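Local coordinates for histidine acid phosphatase (Bifidobacterium longum subsp. infantis, PDB 6RXD), which probably removes phosphate groups from inositol polyphosphates such as phytate, and from 2,3-bisphosphoglycerate, as a histidine acid phytase of the MINPP type, at residues His108-Gln117 / Phe150-Arg161. Numbering follows the deposited sequence.
Sequences HYGIGERAYQ and FEKGFNEASGGR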
loop_
_atom_site.group_PDB
_atom_site.type_symbol
_atom_site.label_atom_id
_atom_site.label_comp_id
_atom_site.label_asym_id
_atom_site.label_seq_id
_atom_site.Cartn_x
_atom_site.Cartn_y
_atom_site.Cartn_z
ATOM N N HIS A 108 8.089 -4.904 7.812
ATOM C CA HIS A 108 9.278 -4.218 7.325
ATOM C C HIS A 108 10.573 -4.764 7.908
ATOM O O HIS A 108 11.593 -4.818 7.220
ATOM C CB HIS A 108 9.129 -2.707 7.498
ATOM C CG HIS A 108 8.306 -2.093 6.417
ATOM N ND1 HIS A 108 8.861 -1.637 5.239
ATOM C CD2 HIS A 108 6.968 -1.949 6.285
ATOM C CE1 HIS A 108 7.900 -1.208 4.441
ATOM N NE2 HIS A 108 6.739 -1.391 5.048
ATOM N N TYR A 109 10.531 -5.195 9.160
ATOM C CA TYR A 109 11.703 -5.825 9.762
ATOM C C TYR A 109 12.113 -7.049 8.935
ATOM O O TYR A 109 13.289 -7.231 8.616
ATOM C CB TYR A 109 11.376 -6.210 11.203
ATOM C CG TYR A 109 12.563 -6.733 11.989
ATOM C CD1 TYR A 109 13.291 -5.891 12.822
ATOM C CD2 TYR A 109 12.943 -8.068 11.903
ATOM C CE1 TYR A 109 14.367 -6.361 13.545
ATOM C CE2 TYR A 109 14.025 -8.549 12.620
ATOM C CZ TYR A 109 14.731 -7.687 13.438
ATOM O OH TYR A 109 15.802 -8.161 14.160
ATOM N N GLY A 110 11.137 -7.871 8.559
ATOM C CA GLY A 110 11.428 -9.074 7.794
ATOM C C GLY A 110 11.899 -8.769 6.387
ATOM O O GLY A 110 12.823 -9.398 5.876
ATOM N N ILE A 111 11.261 -7.797 5.748
ATOM C CA ILE A 111 11.671 -7.402 4.403
ATOM C C ILE A 111 13.132 -6.923 4.423
ATOM O O ILE A 111 13.920 -7.277 3.536
ATOM C CB ILE A 111 10.742 -6.324 3.812
ATOM C CG1 ILE A 111 9.325 -6.886 3.631
ATOM C CG2 ILE A 111 11.272 -5.857 2.447
ATOM C CD1 ILE A 111 8.262 -5.812 3.302
ATOM N N GLY A 112 13.490 -6.148 5.446
ATOM C CA GLY A 112 14.862 -5.674 5.621
ATOM C C GLY A 112 15.876 -6.777 5.880
ATOM O O GLY A 112 16.958 -6.776 5.280
ATOM N N GLU A 113 15.542 -7.706 6.776
ATOM C CA GLU A 113 16.385 -8.886 7.007
ATOM C C GLU A 113 16.671 -9.605 5.697
ATOM O O GLU A 113 17.818 -9.936 5.389
ATOM C CB GLU A 113 15.682 -9.915 7.895
ATOM C CG GLU A 113 15.410 -9.562 9.323
ATOM C CD GLU A 113 14.858 -10.768 10.074
ATOM O OE1 GLU A 113 13.804 -11.303 9.659
ATOM O OE2 GLU A 113 15.496 -11.201 11.055
ATOM N N ARG A 114 15.614 -9.879 4.934
ATOM C CA ARG A 114 15.762 -10.661 3.713
ATOM C C ARG A 114 16.420 -9.872 2.578
ATOM O O ARG A 114 17.017 -10.460 1.675
ATOM C CB ARG A 114 14.406 -11.234 3.271
ATOM C CG ARG A 114 13.798 -12.178 4.303
ATOM C CD ARG A 114 12.514 -12.829 3.803
ATOM N NE ARG A 114 11.452 -11.842 3.591
ATOM C CZ ARG A 114 10.589 -11.457 4.531
ATOM N NH1 ARG A 114 10.648 -11.971 5.754
ATOM N NH2 ARG A 114 9.664 -10.554 4.254
ATOM N N ALA A 115 16.321 -8.546 2.621
ATOM C CA ALA A 115 17.033 -7.727 1.646
ATOM C C ALA A 115 18.545 -7.891 1.818
ATOM O O ALA A 115 19.281 -8.026 0.834
ATOM C CB ALA A 115 16.621 -6.253 1.745
ATOM N N TYR A 116 19.018 -7.895 3.059
ATOM C CA TYR A 116 20.440 -8.149 3.265
ATOM C C TYR A 116 20.796 -9.565 2.827
ATOM O O TYR A 116 21.790 -9.778 2.125
ATOM C CB TYR A 116 20.870 -7.947 4.726
ATOM C CG TYR A 116 22.254 -8.498 4.948
ATOM C CD1 TYR A 116 23.368 -7.863 4.404
ATOM C CD2 TYR A 116 22.450 -9.681 5.649
ATOM C CE1 TYR A 116 24.656 -8.384 4.575
ATOM C CE2 TYR A 116 23.733 -10.203 5.827
ATOM C CZ TYR A 116 24.821 -9.549 5.288
ATOM O OH TYR A 116 26.080 -10.070 5.458
ATOM N N GLN A 117 19.982 -10.525 3.252
ATOM C CA GLN A 117 20.282 -11.935 3.030
ATOM C C GLN A 117 20.371 -12.286 1.549
ATOM O O GLN A 117 21.272 -13.025 1.134
ATOM C CB GLN A 117 19.259 -12.813 3.758
ATOM C CG GLN A 117 19.451 -12.788 5.269
ATOM C CD GLN A 117 18.317 -13.420 6.044
ATOM O OE1 GLN A 117 17.252 -13.704 5.498
ATOM N NE2 GLN A 117 18.537 -13.634 7.341
ATOM N N PHE A 150 12.588 -1.550 8.683
ATOM C CA PHE A 150 13.363 -2.215 7.645
ATOM C C PHE A 150 14.848 -2.073 7.992
ATOM O O PHE A 150 15.620 -3.038 7.915
ATOM C CB PHE A 150 13.049 -1.553 6.296
ATOM C CG PHE A 150 13.863 -2.063 5.122
ATOM C CD1 PHE A 150 13.256 -2.792 4.105
ATOM C CD2 PHE A 150 15.211 -1.747 4.997
ATOM C CE1 PHE A 150 13.995 -3.233 3.001
ATOM C CE2 PHE A 150 15.954 -2.190 3.907
ATOM C CZ PHE A 150 15.341 -2.924 2.908
ATOM N N GLU A 151 15.243 -0.860 8.363
ATOM C CA GLU A 151 16.634 -0.578 8.692
ATOM C C GLU A 151 17.115 -1.419 9.881
ATOM O O GLU A 151 18.212 -1.974 9.858
ATOM C CB GLU A 151 16.811 0.919 8.962
ATOM C CG GLU A 151 18.231 1.320 9.347
ATOM C CD GLU A 151 18.375 2.815 9.559
ATOM O OE1 GLU A 151 19.422 3.361 9.169
ATOM O OE2 GLU A 151 17.451 3.440 10.116
ATOM N N LYS A 152 16.274 -1.536 10.903
ATOM C CA LYS A 152 16.582 -2.374 12.056
ATOM C C LYS A 152 16.766 -3.839 11.676
ATOM O O LYS A 152 17.713 -4.486 12.118
ATOM C CB LYS A 152 15.478 -2.242 13.097
ATOM C CG LYS A 152 15.717 -3.019 14.368
ATOM C CD LYS A 152 14.644 -2.678 15.385
ATOM C CE LYS A 152 14.353 -1.182 15.371
ATOM N NZ LYS A 152 13.376 -0.775 16.419
ATOM N N GLY A 153 15.857 -4.358 10.853
ATOM C CA GLY A 153 15.952 -5.729 10.395
ATOM C C GLY A 153 17.185 -5.966 9.545
ATOM O O GLY A 153 17.858 -6.984 9.695
ATOM N N PHE A 154 17.468 -5.032 8.642
ATOM C CA PHE A 154 18.635 -5.128 7.779
ATOM C C PHE A 154 19.902 -5.157 8.625
ATOM O O PHE A 154 20.810 -5.966 8.386
ATOM C CB PHE A 154 18.659 -3.925 6.827
ATOM C CG PHE A 154 19.755 -3.974 5.790
ATOM C CD1 PHE A 154 19.480 -4.403 4.497
ATOM C CD2 PHE A 154 21.047 -3.549 6.096
ATOM C CE1 PHE A 154 20.471 -4.435 3.535
ATOM C CE2 PHE A 154 22.049 -3.581 5.134
ATOM C CZ PHE A 154 21.757 -4.023 3.852
ATOM N N ASN A 155 19.975 -4.266 9.605
ATOM C CA ASN A 155 21.160 -4.188 10.452
ATOM C C ASN A 155 21.343 -5.401 11.361
ATOM O O ASN A 155 22.472 -5.824 11.603
ATOM C CB ASN A 155 21.154 -2.904 11.281
ATOM C CG ASN A 155 21.438 -1.674 10.445
ATOM O OD1 ASN A 155 22.073 -1.756 9.391
ATOM N ND2 ASN A 155 20.974 -0.517 10.916
ATOM N N GLU A 156 20.243 -5.957 11.867
ATOM C CA GLU A 156 20.325 -7.165 12.683
ATOM C C GLU A 156 20.848 -8.327 11.841
ATOM O O GLU A 156 21.713 -9.084 12.281
ATOM C CB GLU A 156 18.958 -7.506 13.296
ATOM C CG GLU A 156 19.011 -8.440 14.510
ATOM C CD GLU A 156 19.120 -9.912 14.144
ATOM O OE1 GLU A 156 18.925 -10.254 12.960
ATOM O OE2 GLU A 156 19.391 -10.734 15.045
ATOM N N ALA A 157 20.331 -8.461 10.621
ATOM C CA ALA A 157 20.732 -9.560 9.749
ATOM C C ALA A 157 22.210 -9.488 9.354
ATOM O O ALA A 157 22.839 -10.510 9.090
ATOM C CB ALA A 157 19.847 -9.600 8.499
ATOM N N SER A 158 22.757 -8.279 9.306
ATOM C CA SER A 158 24.136 -8.087 8.872
ATOM C C SER A 158 25.053 -7.813 10.055
ATOM O O SER A 158 26.214 -7.442 9.871
ATOM C CB SER A 158 24.234 -6.943 7.868
ATOM O OG SER A 158 23.612 -5.772 8.359
ATOM N N GLY A 159 24.523 -7.970 11.265
ATOM C CA GLY A 159 25.325 -7.809 12.469
ATOM C C GLY A 159 25.937 -6.430 12.629
ATOM O O GLY A 159 27.040 -6.291 13.173
ATOM N N GLY A 160 25.226 -5.412 12.151
ATOM C CA GLY A 160 25.656 -4.031 12.297
ATOM C C GLY A 160 26.793 -3.592 11.387
ATOM O O GLY A 160 27.268 -2.458 11.488
ATOM N N ARG A 161 27.220 -4.471 10.485
ATOM C CA ARG A 161 28.408 -4.211 9.671
ATOM C C ARG A 161 28.206 -3.172 8.566
ATOM O O ARG A 161 29.178 -2.773 7.906
ATOM C CB ARG A 161 28.974 -5.520 9.099
ATOM C CG ARG A 161 29.593 -6.431 10.173
ATOM C CD ARG A 161 30.038 -7.788 9.624
ATOM N NE ARG A 161 28.901 -8.647 9.288
ATOM C CZ ARG A 161 28.482 -8.886 8.051
ATOM N NH1 ARG A 161 29.118 -8.349 7.017
ATOM N NH2 ARG A 161 27.431 -9.670 7.845
HETATM O O HOH W 1 21.611 -12.961 8.430
#
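The Tyr116 ring carries Ser158 CB over the centre of one face, 3.5 Å from its centroid, and turns its edge toward the face of Phe154 in a T-shaped pair with planes at 76°. Phe154 takes Tyr116 CB over one face, offset toward the rim. Gly112 CA lies over the Phe150 ring and Gly153 CA over the Tyr109 ring, each 3.6 Å from the centroid; Lys152 CG meets the Tyr109 edge. Phe150 is a knob among His108, Ile111, Gly112 and Ala115. Phe150 and Phe154 also touch strand 132-137, packing the helix pair against the central sheet of the histidine phosphatase fold. The bare glycines let the local axes approach to 6.5 Å, crossing at -40°. Tyr116 (chi1 168°) swings its ring along the partner helix, past the Schellman end at Gly159, to Arg161, whose NH2 donates a nearly straight bond to Tyr116 OH (2.8 Å). Asp124 hydrogen-bonds this hydroxyl and salt-bridges Arg161 NH1. A leucine here removes ring and hydroxyl, and would probably leave Arg161 NH2 and Asp124 each short of a partner. CH-pi and CA-H...O contacts thus hold the helices together, while the neighbouring carboxylates of Glu113 and Glu156 probably repel mildly.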